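PUA domain-containing protein (Archaeoglobus fulgidus DSM 4304, PDB 2Q07) is of unknown function in detail but, as an archaeosine synthase type 1 family member represented here by its C-terminal part, probably binds RNA in tRNA modification. Local coordinates at residues A21-Y25 against P72-E76; L104-E109 against V131-V135; M176-F181 against M214-Y218; F181-W185 against K220-L225. All coordinates share one frame; numbering follows the deposited sequence.

Contact 1. Residues A21-Y25 against P72-E76; sequences ALECY and PREFE
The Phe75 ring takes the methyl of Ala21 squarely over one face, a CH-pi contact with CB 3.7 Å from the ring centroid. At its edge, in the ring plane, lie the backbone N of Tyr25 and CG of Pro72, whereas the carbonyl O of Ala21 stands off that plane, 3.3 Å from Phe75 CZ. Tyr25 offers a face of its own to Pro72, whose CG sits above the ring, displaced toward the rim, while Pro72 CB is 3.6 Å from Tyr25 CE1. At the edge of the Tyr25 ring are Glu74 OE1 and a water. This water bridges the two residues, 2.7 Å from Tyr25 OH and 2.8 Å from Glu74 OE1, probably donating to the latter, though other acceptors compete for its protons; the carboxylate plane is turned 63° from the ring. Tyr25 reaches Pro72 because its CG stands anti to the backbone N (chi1 -171°), carrying the ring off the helix end. At the 3-10 turn, Arg73 grips Glu76 OE2 side-on with NE and NH2. Helix 94-111 closes one side through Phe107, which meets Tyr25 edge-to-face and touches Ala21 and Pro72. Helix 168-181 covers another, with His175 edge-to-face to Phe75, and strand 61-65 adds Ile63 against Tyr25. The turn following strand 70-72 is thus buried among three helices and a strand of the mixed sheet.

Contact 2. Residues L104-E109 against V131-V135; sequences LKRFIE and VEDEV
Val131 supplies the apolar centre of this contact between helix 94-111 and the end of helix 123-132 with the turn after it. Val131 CG1 rests 3.8 Å from Lys105 CB and 3.9 Å from Ile108 CD1; Val131 CG2 faces Leu104 CD2. With Val131 CG1 anti to the backbone N (chi1 -178°), that methyl falls between Lys105 and Ile108. Farther along, Val135 CG1 packs on the aliphatic part of Lys105, 3.9 Å from its CG, and also meets the side chains of Ile108 and Glu109. The polar interactions gather on the solvent side, at Lys105, Glu109 and Glu134. Lys105, bent at its third torsion (81°), brings NZ to 2.8 Å from Glu134 OE1 in a salt bridge that arrives from above the carboxylate plane, 62° out of it. One water ties these groups together: it accepts from Lys105 NZ and donates to Glu109 OE1 and to the carbonyl O of Glu134. The lysine charge probably eases the nearness of Glu109 to Glu134. Inward, Leu104 reaches Ile63 and Ile65 of strand 61-65 and Val70 of strand 70-72, so the pair joins the end of helix 123-132 to a helix lying on the mixed sheet.

Contact 3. Residues M176-F181 against M214-Y218; sequences MLSYQF and MLDIY
Leu215 points its side chain into helix 168-181, where CD1 wedges between Met176 and Leu177. Met176, a selenomethionine, touches with the base of its side chain, CB lying 3.6 Å from Leu215 CD1. Leu177 crosses Leu215 at about a right angle and meets the same methyl with its CG, 3.5 Å away. One turn farther on, Gln180 stretches out beyond CG, again crossing Leu215 at about a right angle, and lays its amide against the strand backbone, with Gln180 CD 3.4 Å from the N of Leu215. Which way round the amide sits is doubtful, but its polar end is close to both the N and the O of Leu215 and also lies beside selenomethionine Met214. A leucine in its place would bring hydrocarbon against the Leu215 backbone, and any polar link from the amide would probably be lost. Phe181 and Ile217 approach from opposing directions. CG2 of Ile217 meets the ring obliquely, 3.4 Å from Phe181 CE1, while CB of Gln180 lies over one face of the ring. The first torsion of Ile217 (58°) sets CG1 between the backbone N and the carbonyl carbon and turns CG2 toward Phe181. Val261, from a strand of the C-terminal sheet, also touches Phe181, Met214 and Ile217. Segment 176-181 of the helix crosses strand 214-217 at 84°, the axes of these short segments 8.6 Å apart at closest, with Leu215 and Ile217 facing it: an α+β arrangement, a helix packed across an antiparallel sheet, in the pre-PUA domain.

Contact 4. Residues F181-W185 against K220-L225; sequences FGITW and KIAAYL
Within the pre-PUA domain, Phe181, Ile183 and Trp185, at the end of helix 168-181 and in the extended loop after it, pack against one side of helix 219-227. The helix answers with residues four apart, Ile221 and Leu225, flanked by Lys220 and Tyr224. Leu225 CD1 lies over a face of the Phe181 ring in a CH-pi contact, offset toward the rim and 3.7 Å from Phe181 CD2, while Leu225 CD2 reaches Ile183 CD1. Cut back to alanine, this position would probably lose the methyl over the Phe181 ring and leave a gap beside Ile183 CD1. Ile183 puts CD1 among three partners, 4.1 Å from Ile221 CG2, 4.0 Å from Tyr224 CD2 and also near Leu225; its CG2 sits at the edge of the Tyr224 ring. Trp185 carries the other end of the contact. Its indole points an edge at the face of Tyr224, planes 78° apart, and Ile221 CG1 stands over the five-membered ring, 4.1 Å from the centroid in a CH-pi contact. Lys220 sends its amine to the carbonyl O of Arg204, while its CB lies 3.8 Å from CH2 of Trp185.

In the fold
From the N terminus, helix 16-24 finds its partner first: contact 1 closes a loop of 46 residues that holds strands 31-36 and 61-65 and helix 47-55. Contact 2 opens only afterwards and closes 21 residues, binding helix 94-111 to the end of helix 123-132 in the same DUF5591 region; Phe107 and Arg106 link it to contact 1 through Leu22. Contacts 3 and 4 cross, sharing Phe181: contact 3 closes 32 residues with strands 188-190, 197-200 and 203-209, contact 4 closes 34, and Ile217 rests on Leu225. Tyr179 and Ser178 touch Ala21, Cys24 and Phe75, joining the DUF5591 and pre-PUA regions. Contacts 2 and 4 lie about 32 Å apart between centres.

Contact 1. Residues A21-Y25 against P72-E76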
loop_
_atom_site.group_PDB
_atom_site.type_symbol
_atom_site.label_atom_id
_atom_site.label_comp_id
_atom_site.label_asym_id
_atom_site.label_seq_id
_atom_site.Cartn_x
_atom_site.Cartn_y
_atom_site.Cartn_z
ATOM N N ALA A 21 0.902 4.098 6.417
ATOM C CA ALA A 21 -0.297 3.709 5.690
ATOM C C ALA A 21 -1.482 4.505 6.219
ATOM O O ALA A 21 -2.343 4.932 5.460
ATOM C CB ALA A 21 -0.548 2.200 5.836
ATOM N N LEU A 22 -1.504 4.730 7.527
ATOM C CA LEU A 22 -2.588 5.475 8.146
ATOM C C LEU A 22 -2.653 6.918 7.660
ATOM O O LEU A 22 -3.734 7.463 7.490
ATOM C CB LEU A 22 -2.451 5.449 9.673
ATOM C CG LEU A 22 -3.597 6.056 10.491
ATOM C CD1 LEU A 22 -4.869 5.235 10.335
ATOM C CD2 LEU A 22 -3.181 6.104 11.955
ATOM N N GLU A 23 -1.511 7.556 7.435
ATOM C CA GLU A 23 -1.577 8.939 6.973
ATOM C C GLU A 23 -1.837 9.051 5.471
ATOM O O GLU A 23 -2.267 10.098 4.994
ATOM C CB GLU A 23 -0.315 9.726 7.379
ATOM C CG GLU A 23 0.999 9.258 6.804
ATOM C CD GLU A 23 2.171 10.134 7.258
ATOM O OE1 GLU A 23 2.159 11.353 6.973
ATOM O OE2 GLU A 23 3.106 9.608 7.904
ATOM N N CYS A 24 -1.615 7.964 4.737
ATOM C CA CYS A 24 -1.829 7.968 3.290
ATOM C C CYS A 24 -3.167 7.349 2.875
ATOM O O CYS A 24 -3.550 7.415 1.707
ATOM C CB CYS A 24 -0.687 7.221 2.586
ATOM S SG CYS A 24 0.966 7.896 2.931
ATOM N N TYR A 25 -3.869 6.764 3.840
ATOM C CA TYR A 25 -5.144 6.089 3.597
ATOM C C TYR A 25 -6.282 7.011 3.168
ATOM O O TYR A 25 -6.705 7.872 3.930
ATOM C CB TYR A 25 -5.545 5.326 4.862
ATOM C CG TYR A 25 -6.725 4.400 4.708
ATOM C CD1 TYR A 25 -6.914 3.656 3.539
ATOM C CD2 TYR A 25 -7.635 4.232 5.749
ATOM C CE1 TYR A 25 -7.983 2.766 3.415
ATOM C CE2 TYR A 25 -8.702 3.350 5.639
ATOM C CZ TYR A 25 -8.874 2.621 4.472
ATOM O OH TYR A 25 -9.931 1.749 4.363
ATOM N N PRO A 72 -5.301 -2.310 4.776
ATOM C CA PRO A 72 -6.322 -1.812 3.861
ATOM C C PRO A 72 -5.949 -2.442 2.514
ATOM O O PRO A 72 -4.764 -2.556 2.180
ATOM C CB PRO A 72 -6.089 -0.300 3.874
ATOM C CG PRO A 72 -5.640 -0.059 5.297
ATOM C CD PRO A 72 -4.675 -1.201 5.525
ATOM N N ARG A 73 -6.944 -2.861 1.755
ATOM C CA ARG A 73 -6.690 -3.486 0.465
ATOM C C ARG A 73 -5.705 -2.704 -0.417
ATOM O O ARG A 73 -4.949 -3.294 -1.188
ATOM C CB ARG A 73 -8.009 -3.677 -0.278
ATOM C CG ARG A 73 -7.853 -4.144 -1.722
ATOM C CD ARG A 73 -8.640 -5.412 -1.962
ATOM N NE ARG A 73 -7.933 -6.580 -1.461
ATOM C CZ ARG A 73 -8.516 -7.702 -1.053
ATOM N NH1 ARG A 73 -9.837 -7.831 -1.071
ATOM N NH2 ARG A 73 -7.760 -8.706 -0.641
ATOM N N GLU A 74 -5.705 -1.381 -0.279
ATOM C CA GLU A 74 -4.834 -0.514 -1.081
ATOM C C GLU A 74 -3.342 -0.670 -0.819
ATOM O O GLU A 74 -2.523 -0.248 -1.632
ATOM C CB GLU A 74 -5.215 0.952 -0.874
ATOM C CG GLU A 74 -6.603 1.332 -1.390
ATOM C CD GLU A 74 -7.742 0.879 -0.487
ATOM O OE1 GLU A 74 -7.492 0.297 0.589
ATOM O OE2 GLU A 74 -8.901 1.121 -0.859
ATOM N N PHE A 75 -2.984 -1.265 0.313
ATOM C CA PHE A 75 -1.581 -1.447 0.647
ATOM C C PHE A 75 -1.173 -2.917 0.611
ATOM O O PHE A 75 -0.063 -3.256 1.006
ATOM C CB PHE A 75 -1.291 -0.886 2.048
ATOM C CG PHE A 75 -1.685 0.561 2.234
ATOM C CD1 PHE A 75 -2.770 0.902 3.039
ATOM C CD2 PHE A 75 -0.959 1.583 1.618
ATOM C CE1 PHE A 75 -3.129 2.236 3.232
ATOM C CE2 PHE A 75 -1.306 2.926 1.804
ATOM C CZ PHE A 75 -2.396 3.253 2.616
ATOM N N GLU A 76 -2.049 -3.789 0.125
ATOM C CA GLU A 76 -1.739 -5.217 0.135
ATOM C C GLU A 76 -0.586 -5.672 -0.770
ATOM O O GLU A 76 -0.234 -6.842 -0.771
ATOM C CB GLU A 76 -3.004 -6.039 -0.152
ATOM C CG GLU A 76 -3.235 -6.405 -1.594
ATOM C CD GLU A 76 -4.314 -7.476 -1.749
ATOM O OE1 GLU A 76 -4.329 -8.140 -2.804
ATOM O OE2 GLU A 76 -5.148 -7.650 -0.827
HETATM O O HOH W 1 -9.809 0.127 2.230
#

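Contact 2. Residues L104-E109 against V131-V135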
loop_
_atom_site.group_PDB
_atom_site.type_symbol
_atom_site.label_atom_id
_atom_site.label_comp_id
_atom_site.label_asym_id
_atom_site.label_seq_id
_atom_site.Cartn_x
_atom_site.Cartn_y
_atom_site.Cartn_z
ATOM N N LEU A 104 -6.807 -1.580 13.853
ATOM C CA LEU A 104 -7.990 -1.646 13.005
ATOM C C LEU A 104 -8.876 -0.426 13.250
ATOM O O LEU A 104 -9.402 0.174 12.297
ATOM C CB LEU A 104 -8.793 -2.925 13.279
ATOM C CG LEU A 104 -10.154 -2.996 12.564
ATOM C CD1 LEU A 104 -9.960 -2.986 11.042
ATOM C CD2 LEU A 104 -10.905 -4.260 12.988
ATOM N N LYS A 105 -9.039 -0.067 14.525
ATOM C CA LYS A 105 -9.846 1.087 14.904
ATOM C C LYS A 105 -9.322 2.360 14.251
ATOM O O LYS A 105 -10.100 3.196 13.797
ATOM C CB LYS A 105 -9.863 1.295 16.423
ATOM C CG LYS A 105 -10.734 2.494 16.812
ATOM C CD LYS A 105 -11.069 2.569 18.292
ATOM C CE LYS A 105 -9.947 3.175 19.104
ATOM N NZ LYS A 105 -10.414 3.497 20.483
ATOM N N ARG A 106 -7.998 2.505 14.228
ATOM C CA ARG A 106 -7.367 3.676 13.628
ATOM C C ARG A 106 -7.717 3.844 12.166
ATOM O O ARG A 106 -8.016 4.946 11.724
ATOM C CB ARG A 106 -5.854 3.590 13.790
ATOM C CG ARG A 106 -5.455 3.498 15.237
ATOM C CD ARG A 106 -4.035 3.937 15.457
ATOM N NE ARG A 106 -3.673 3.813 16.863
ATOM C CZ ARG A 106 -2.565 4.314 17.389
ATOM N NH1 ARG A 106 -1.709 4.980 16.621
ATOM N NH2 ARG A 106 -2.311 4.145 18.680
ATOM N N PHE A 107 -7.686 2.750 11.410
ATOM C CA PHE A 107 -8.024 2.810 9.990
ATOM C C PHE A 107 -9.510 3.108 9.773
ATOM O O PHE A 107 -9.877 3.846 8.866
ATOM C CB PHE A 107 -7.652 1.499 9.297
ATOM C CG PHE A 107 -6.185 1.376 8.983
ATOM C CD1 PHE A 107 -5.400 0.423 9.622
ATOM C CD2 PHE A 107 -5.596 2.195 8.029
ATOM C CE1 PHE A 107 -4.052 0.285 9.313
ATOM C CE2 PHE A 107 -4.241 2.065 7.709
ATOM C CZ PHE A 107 -3.470 1.111 8.351
ATOM N N ILE A 108 -10.361 2.526 10.608
ATOM C CA ILE A 108 -11.795 2.749 10.502
ATOM C C ILE A 108 -12.109 4.220 10.798
ATOM O O ILE A 108 -12.874 4.859 10.077
ATOM C CB ILE A 108 -12.566 1.870 11.505
ATOM C CG1 ILE A 108 -12.559 0.417 11.033
ATOM C CG2 ILE A 108 -14.008 2.392 11.682
ATOM C CD1 ILE A 108 -13.224 -0.527 12.041
ATOM N N GLU A 109 -11.514 4.755 11.857
ATOM C CA GLU A 109 -11.761 6.147 12.222
ATOM C C GLU A 109 -11.103 7.139 11.250
ATOM O O GLU A 109 -11.668 8.184 10.944
ATOM C CB GLU A 109 -11.331 6.377 13.679
ATOM C CG GLU A 109 -12.278 5.646 14.650
ATOM C CD GLU A 109 -12.080 5.986 16.123
ATOM O OE1 GLU A 109 -13.107 6.094 16.832
ATOM O OE2 GLU A 109 -10.918 6.137 16.579
ATOM N N VAL A 131 -13.575 -3.227 18.681
ATOM C CA VAL A 131 -13.648 -1.927 18.016
ATOM C C VAL A 131 -15.065 -1.356 17.932
ATOM O O VAL A 131 -15.269 -0.147 18.084
ATOM C CB VAL A 131 -13.091 -2.004 16.580
ATOM C CG1 VAL A 131 -13.133 -0.632 15.939
ATOM C CG2 VAL A 131 -11.666 -2.553 16.589
ATOM N N GLU A 132 -16.035 -2.226 17.675
ATOM C CA GLU A 132 -17.420 -1.806 17.556
ATOM C C GLU A 132 -17.835 -0.880 18.689
ATOM O O GLU A 132 -18.467 0.139 18.450
ATOM C CB GLU A 132 -18.348 -3.021 17.535
ATOM C CG GLU A 132 -19.818 -2.653 17.392
ATOM C CD GLU A 132 -20.752 -3.850 17.528
ATOM O OE1 GLU A 132 -21.981 -3.648 17.414
ATOM O OE2 GLU A 132 -20.267 -4.984 17.751
ATOM N N ASP A 133 -17.468 -1.232 19.919
ATOM C CA ASP A 133 -17.832 -0.438 21.090
ATOM C C ASP A 133 -17.124 0.915 21.197
ATOM O O ASP A 133 -17.481 1.736 22.044
ATOM C CB ASP A 133 -17.555 -1.219 22.384
ATOM C CG ASP A 133 -18.267 -2.565 22.438
ATOM O OD1 ASP A 133 -19.450 -2.647 22.037
ATOM O OD2 ASP A 133 -17.642 -3.540 22.905
ATOM N N GLU A 134 -16.128 1.157 20.359
ATOM C CA GLU A 134 -15.394 2.409 20.446
ATOM C C GLU A 134 -15.546 3.354 19.255
ATOM O O GLU A 134 -15.041 4.474 19.289
ATOM C CB GLU A 134 -13.911 2.108 20.671
ATOM C CG GLU A 134 -13.661 1.035 21.717
ATOM C CD GLU A 134 -12.187 0.835 22.003
ATOM O OE1 GLU A 134 -11.381 0.953 21.055
ATOM O OE2 GLU A 134 -11.835 0.551 23.170
ATOM N N VAL A 135 -16.238 2.916 18.209
ATOM C CA VAL A 135 -16.412 3.744 17.023
ATOM C C VAL A 135 -17.858 4.193 16.823
ATOM O O VAL A 135 -18.783 3.520 17.261
ATOM C CB VAL A 135 -15.949 2.984 15.761
ATOM C CG1 VAL A 135 -14.520 2.477 15.962
ATOM C CG2 VAL A 135 -16.890 1.822 15.482
HETATM O O HOH W 2 -12.310 5.563 19.342
#

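Contact 3. Residues M176-F181 against M214-Y218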
loop_
_atom_site.group_PDB
_atom_site.type_symbol
_atom_site.label_atom_id
_atom_site.label_comp_id
_atom_site.label_asym_id
_atom_site.label_seq_id
_atom_site.Cartn_x
_atom_site.Cartn_y
_atom_site.Cartn_z
HETATM N N MSE A 176 0.164 3.422 -3.382
HETATM C CA MSE A 176 1.564 3.029 -3.246
HETATM C C MSE A 176 2.481 4.218 -3.519
HETATM O O MSE A 176 3.514 4.373 -2.872
HETATM C CB MSE A 176 1.881 1.873 -4.186
HETATM C CG MSE A 176 1.047 0.644 -3.882
HETATM SE SE MSE A 176 1.541 -0.872 -4.929
HETATM C CE MSE A 176 0.348 -0.668 -6.414
ATOM N N LEU A 177 2.093 5.048 -4.480
ATOM C CA LEU A 177 2.849 6.249 -4.824
ATOM C C LEU A 177 2.832 7.196 -3.619
ATOM O O LEU A 177 3.855 7.772 -3.231
ATOM C CB LEU A 177 2.202 6.929 -6.033
ATOM C CG LEU A 177 2.590 6.385 -7.404
ATOM C CD1 LEU A 177 1.837 7.146 -8.499
ATOM C CD2 LEU A 177 4.107 6.546 -7.588
ATOM N N SER A 178 1.650 7.341 -3.030
ATOM C CA SER A 178 1.451 8.187 -1.861
ATOM C C SER A 178 2.325 7.672 -0.719
ATOM O O SER A 178 3.085 8.421 -0.113
ATOM C CB SER A 178 -0.027 8.157 -1.463
ATOM O OG SER A 178 -0.309 9.066 -0.418
ATOM N N TYR A 179 2.215 6.375 -0.449
ATOM C CA TYR A 179 2.989 5.725 0.601
ATOM C C TYR A 179 4.498 6.001 0.449
ATOM O O TYR A 179 5.146 6.552 1.343
ATOM C CB TYR A 179 2.734 4.210 0.547
ATOM C CG TYR A 179 3.360 3.422 1.675
ATOM C CD1 TYR A 179 2.632 3.122 2.827
ATOM C CD2 TYR A 179 4.688 2.996 1.604
ATOM C CE1 TYR A 179 3.205 2.424 3.879
ATOM C CE2 TYR A 179 5.276 2.294 2.656
ATOM C CZ TYR A 179 4.526 2.016 3.790
ATOM O OH TYR A 179 5.094 1.350 4.844
ATOM N N GLN A 180 5.041 5.622 -0.699
ATOM C CA GLN A 180 6.469 5.770 -0.984
ATOM C C GLN A 180 7.014 7.166 -1.239
ATOM O O GLN A 180 8.125 7.476 -0.814
ATOM C CB GLN A 180 6.842 4.890 -2.173
ATOM C CG GLN A 180 6.572 3.421 -1.958
ATOM C CD GLN A 180 6.737 2.619 -3.228
ATOM O OE1 GLN A 180 7.772 2.690 -3.885
ATOM N NE2 GLN A 180 5.719 1.843 -3.575
ATOM N N PHE A 181 6.244 8.010 -1.917
ATOM C CA PHE A 181 6.723 9.349 -2.256
ATOM C C PHE A 181 5.853 10.514 -1.814
ATOM O O PHE A 181 6.249 11.671 -1.971
ATOM C CB PHE A 181 6.924 9.445 -3.775
ATOM C CG PHE A 181 7.691 8.299 -4.358
ATOM C CD1 PHE A 181 7.056 7.376 -5.188
ATOM C CD2 PHE A 181 9.039 8.126 -4.068
ATOM C CE1 PHE A 181 7.746 6.301 -5.720
ATOM C CE2 PHE A 181 9.749 7.046 -4.597
ATOM C CZ PHE A 181 9.099 6.132 -5.424
HETATM N N MSE A 214 7.208 -3.143 -3.708
HETATM C CA MSE A 214 7.088 -1.690 -3.776
HETATM C C MSE A 214 7.031 -1.275 -5.236
HETATM O O MSE A 214 7.231 -2.096 -6.127
HETATM C CB MSE A 214 8.284 -1.017 -3.096
HETATM C CG MSE A 214 9.579 -1.088 -3.891
HETATM SE SE MSE A 214 11.143 -0.604 -2.836
HETATM C CE MSE A 214 10.645 1.198 -2.363
ATOM N N LEU A 215 6.768 0.003 -5.474
ATOM C CA LEU A 215 6.690 0.530 -6.829
ATOM C C LEU A 215 8.051 0.923 -7.364
ATOM O O LEU A 215 8.853 1.516 -6.648
ATOM C CB LEU A 215 5.812 1.783 -6.880
ATOM C CG LEU A 215 4.293 1.685 -6.960
ATOM C CD1 LEU A 215 3.720 3.089 -7.042
ATOM C CD2 LEU A 215 3.883 0.877 -8.173
ATOM N N ASP A 216 8.305 0.577 -8.620
ATOM C CA ASP A 216 9.534 0.977 -9.274
ATOM C C ASP A 216 9.030 2.158 -10.102
ATOM O O ASP A 216 7.918 2.098 -10.629
ATOM C CB ASP A 216 10.061 -0.123 -10.206
ATOM C CG ASP A 216 11.495 0.128 -10.639
ATOM O OD1 ASP A 216 11.980 1.261 -10.432
ATOM O OD2 ASP A 216 12.138 -0.795 -11.183
ATOM N N ILE A 217 9.815 3.228 -10.208
ATOM C CA ILE A 217 9.401 4.403 -10.980
ATOM C C ILE A 217 10.344 4.686 -12.138
ATOM O O ILE A 217 11.510 4.301 -12.099
ATOM C CB ILE A 217 9.352 5.673 -10.107
ATOM C CG1 ILE A 217 10.732 5.926 -9.491
ATOM C CG2 ILE A 217 8.272 5.529 -9.036
ATOM C CD1 ILE A 217 10.855 7.246 -8.745
ATOM N N TYR A 218 9.842 5.382 -13.154
ATOM C CA TYR A 218 10.656 5.707 -14.313
ATOM C C TYR A 218 10.931 7.198 -14.510
ATOM O O TYR A 218 10.815 7.964 -13.564
ATOM C CB TYR A 218 10.055 5.038 -15.547
ATOM C CG TYR A 218 10.000 3.533 -15.333
ATOM C CD1 TYR A 218 8.883 2.933 -14.744
ATOM C CD2 TYR A 218 11.106 2.732 -15.600
ATOM C CE1 TYR A 218 8.874 1.575 -14.425
ATOM C CE2 TYR A 218 11.113 1.367 -15.282
ATOM C CZ TYR A 218 9.993 0.800 -14.693
ATOM O OH TYR A 218 9.992 -0.527 -14.353
#

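Contact 4. Residues F181-W185 against K220-L225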
loop_
_atom_site.group_PDB
_atom_site.type_symbol
_atom_site.label_atom_id
_atom_site.label_comp_id
_atom_site.label_asym_id
_atom_site.label_seq_id
_atom_site.Cartn_x
_atom_site.Cartn_y
_atom_site.Cartn_z
ATOM N N PHE A 181 6.244 8.010 -1.917
ATOM C CA PHE A 181 6.723 9.349 -2.256
ATOM C C PHE A 181 5.853 10.514 -1.814
ATOM O O PHE A 181 6.249 11.671 -1.971
ATOM C CB PHE A 181 6.924 9.445 -3.775
ATOM C CG PHE A 181 7.691 8.299 -4.358
ATOM C CD1 PHE A 181 7.056 7.376 -5.188
ATOM C CD2 PHE A 181 9.039 8.126 -4.068
ATOM C CE1 PHE A 181 7.746 6.301 -5.720
ATOM C CE2 PHE A 181 9.749 7.046 -4.597
ATOM C CZ PHE A 181 9.099 6.132 -5.424
ATOM N N GLY A 182 4.669 10.231 -1.279
ATOM C CA GLY A 182 3.808 11.310 -0.844
ATOM C C GLY A 182 3.282 12.117 -2.012
ATOM O O GLY A 182 3.059 13.322 -1.886
ATOM N N ILE A 183 3.106 11.466 -3.161
ATOM C CA ILE A 183 2.565 12.134 -4.345
ATOM C C ILE A 183 1.580 11.178 -5.012
ATOM O O ILE A 183 1.404 10.039 -4.570
ATOM C CB ILE A 183 3.652 12.472 -5.418
ATOM C CG1 ILE A 183 4.065 11.202 -6.174
ATOM C CG2 ILE A 183 4.872 13.123 -4.769
ATOM C CD1 ILE A 183 5.123 11.443 -7.249
ATOM N N THR A 184 0.947 11.652 -6.079
ATOM C CA THR A 184 0.036 10.829 -6.846
ATOM C C THR A 184 0.264 11.140 -8.321
ATOM O O THR A 184 0.917 12.125 -8.655
ATOM C CB THR A 184 -1.440 11.087 -6.487
ATOM O OG1 THR A 184 -2.240 10.048 -7.066
ATOM C CG2 THR A 184 -1.908 12.442 -7.010
ATOM N N TRP A 185 -0.260 10.294 -9.199
ATOM C CA TRP A 185 -0.090 10.498 -10.628
ATOM C C TRP A 185 -1.205 9.818 -11.399
ATOM O O TRP A 185 -1.812 8.863 -10.919
ATOM C CB TRP A 185 1.251 9.927 -11.100
ATOM C CG TRP A 185 2.297 10.951 -11.407
ATOM C CD1 TRP A 185 3.031 11.680 -10.509
ATOM C CD2 TRP A 185 2.752 11.337 -12.702
ATOM N NE1 TRP A 185 3.920 12.494 -11.171
ATOM C CE2 TRP A 185 3.771 12.303 -12.519
ATOM C CE3 TRP A 185 2.399 10.961 -14.004
ATOM C CZ2 TRP A 185 4.440 12.895 -13.588
ATOM C CZ3 TRP A 185 3.061 11.547 -15.063
ATOM C CH2 TRP A 185 4.073 12.506 -14.850
ATOM N N LYS A 220 9.570 10.229 -15.980
ATOM C CA LYS A 220 8.680 11.340 -15.650
ATOM C C LYS A 220 8.493 11.558 -14.155
ATOM O O LYS A 220 8.542 12.694 -13.680
ATOM C CB LYS A 220 7.308 11.139 -16.306
ATOM C CG LYS A 220 7.331 10.224 -17.517
ATOM C CD LYS A 220 7.688 8.799 -17.083
ATOM C CE LYS A 220 7.934 7.870 -18.236
ATOM N NZ LYS A 220 8.518 6.612 -17.707
ATOM N N ILE A 221 8.282 10.475 -13.411
ATOM C CA ILE A 221 8.084 10.591 -11.973
ATOM C C ILE A 221 9.363 11.008 -11.268
ATOM O O ILE A 221 9.339 11.927 -10.460
ATOM C CB ILE A 221 7.565 9.272 -11.354
ATOM C CG1 ILE A 221 6.182 8.955 -11.928
ATOM C CG2 ILE A 221 7.504 9.399 -9.842
ATOM C CD1 ILE A 221 5.472 7.801 -11.256
ATOM N N ALA A 222 10.463 10.321 -11.571
ATOM C CA ALA A 222 11.768 10.637 -10.996
ATOM C C ALA A 222 12.079 12.110 -11.282
ATOM O O ALA A 222 12.634 12.812 -10.432
ATOM C CB ALA A 222 12.851 9.738 -11.621
ATOM N N ALA A 223 11.716 12.556 -12.485
ATOM C CA ALA A 223 11.927 13.938 -12.913
ATOM C C ALA A 223 11.124 14.863 -12.011
ATOM O O ALA A 223 11.619 15.898 -11.567
ATOM C CB ALA A 223 11.489 14.117 -14.370
ATOM N N TYR A 224 9.884 14.476 -11.734
ATOM C CA TYR A 224 9.028 15.273 -10.872
ATOM C C TYR A 224 9.615 15.351 -9.466
ATOM O O TYR A 224 9.689 16.433 -8.886
ATOM C CB TYR A 224 7.622 14.678 -10.807
ATOM C CG TYR A 224 6.705 15.445 -9.886
ATOM C CD1 TYR A 224 6.152 16.666 -10.280
ATOM C CD2 TYR A 224 6.404 14.964 -8.613
ATOM C CE1 TYR A 224 5.322 17.390 -9.431
ATOM C CE2 TYR A 224 5.573 15.682 -7.752
ATOM C CZ TYR A 224 5.035 16.891 -8.168
ATOM O OH TYR A 224 4.203 17.595 -7.327
ATOM N N LEU A 225 10.031 14.207 -8.919
ATOM C CA LEU A 225 10.618 14.165 -7.574
ATOM C C LEU A 225 11.898 15.011 -7.499
ATOM O O LEU A 225 12.163 15.673 -6.490
ATOM C CB LEU A 225 10.938 12.713 -7.164
ATOM C CG LEU A 225 9.780 11.708 -7.030
ATOM C CD1 LEU A 225 10.327 10.299 -6.833
ATOM C CD2 LEU A 225 8.902 12.102 -5.863
#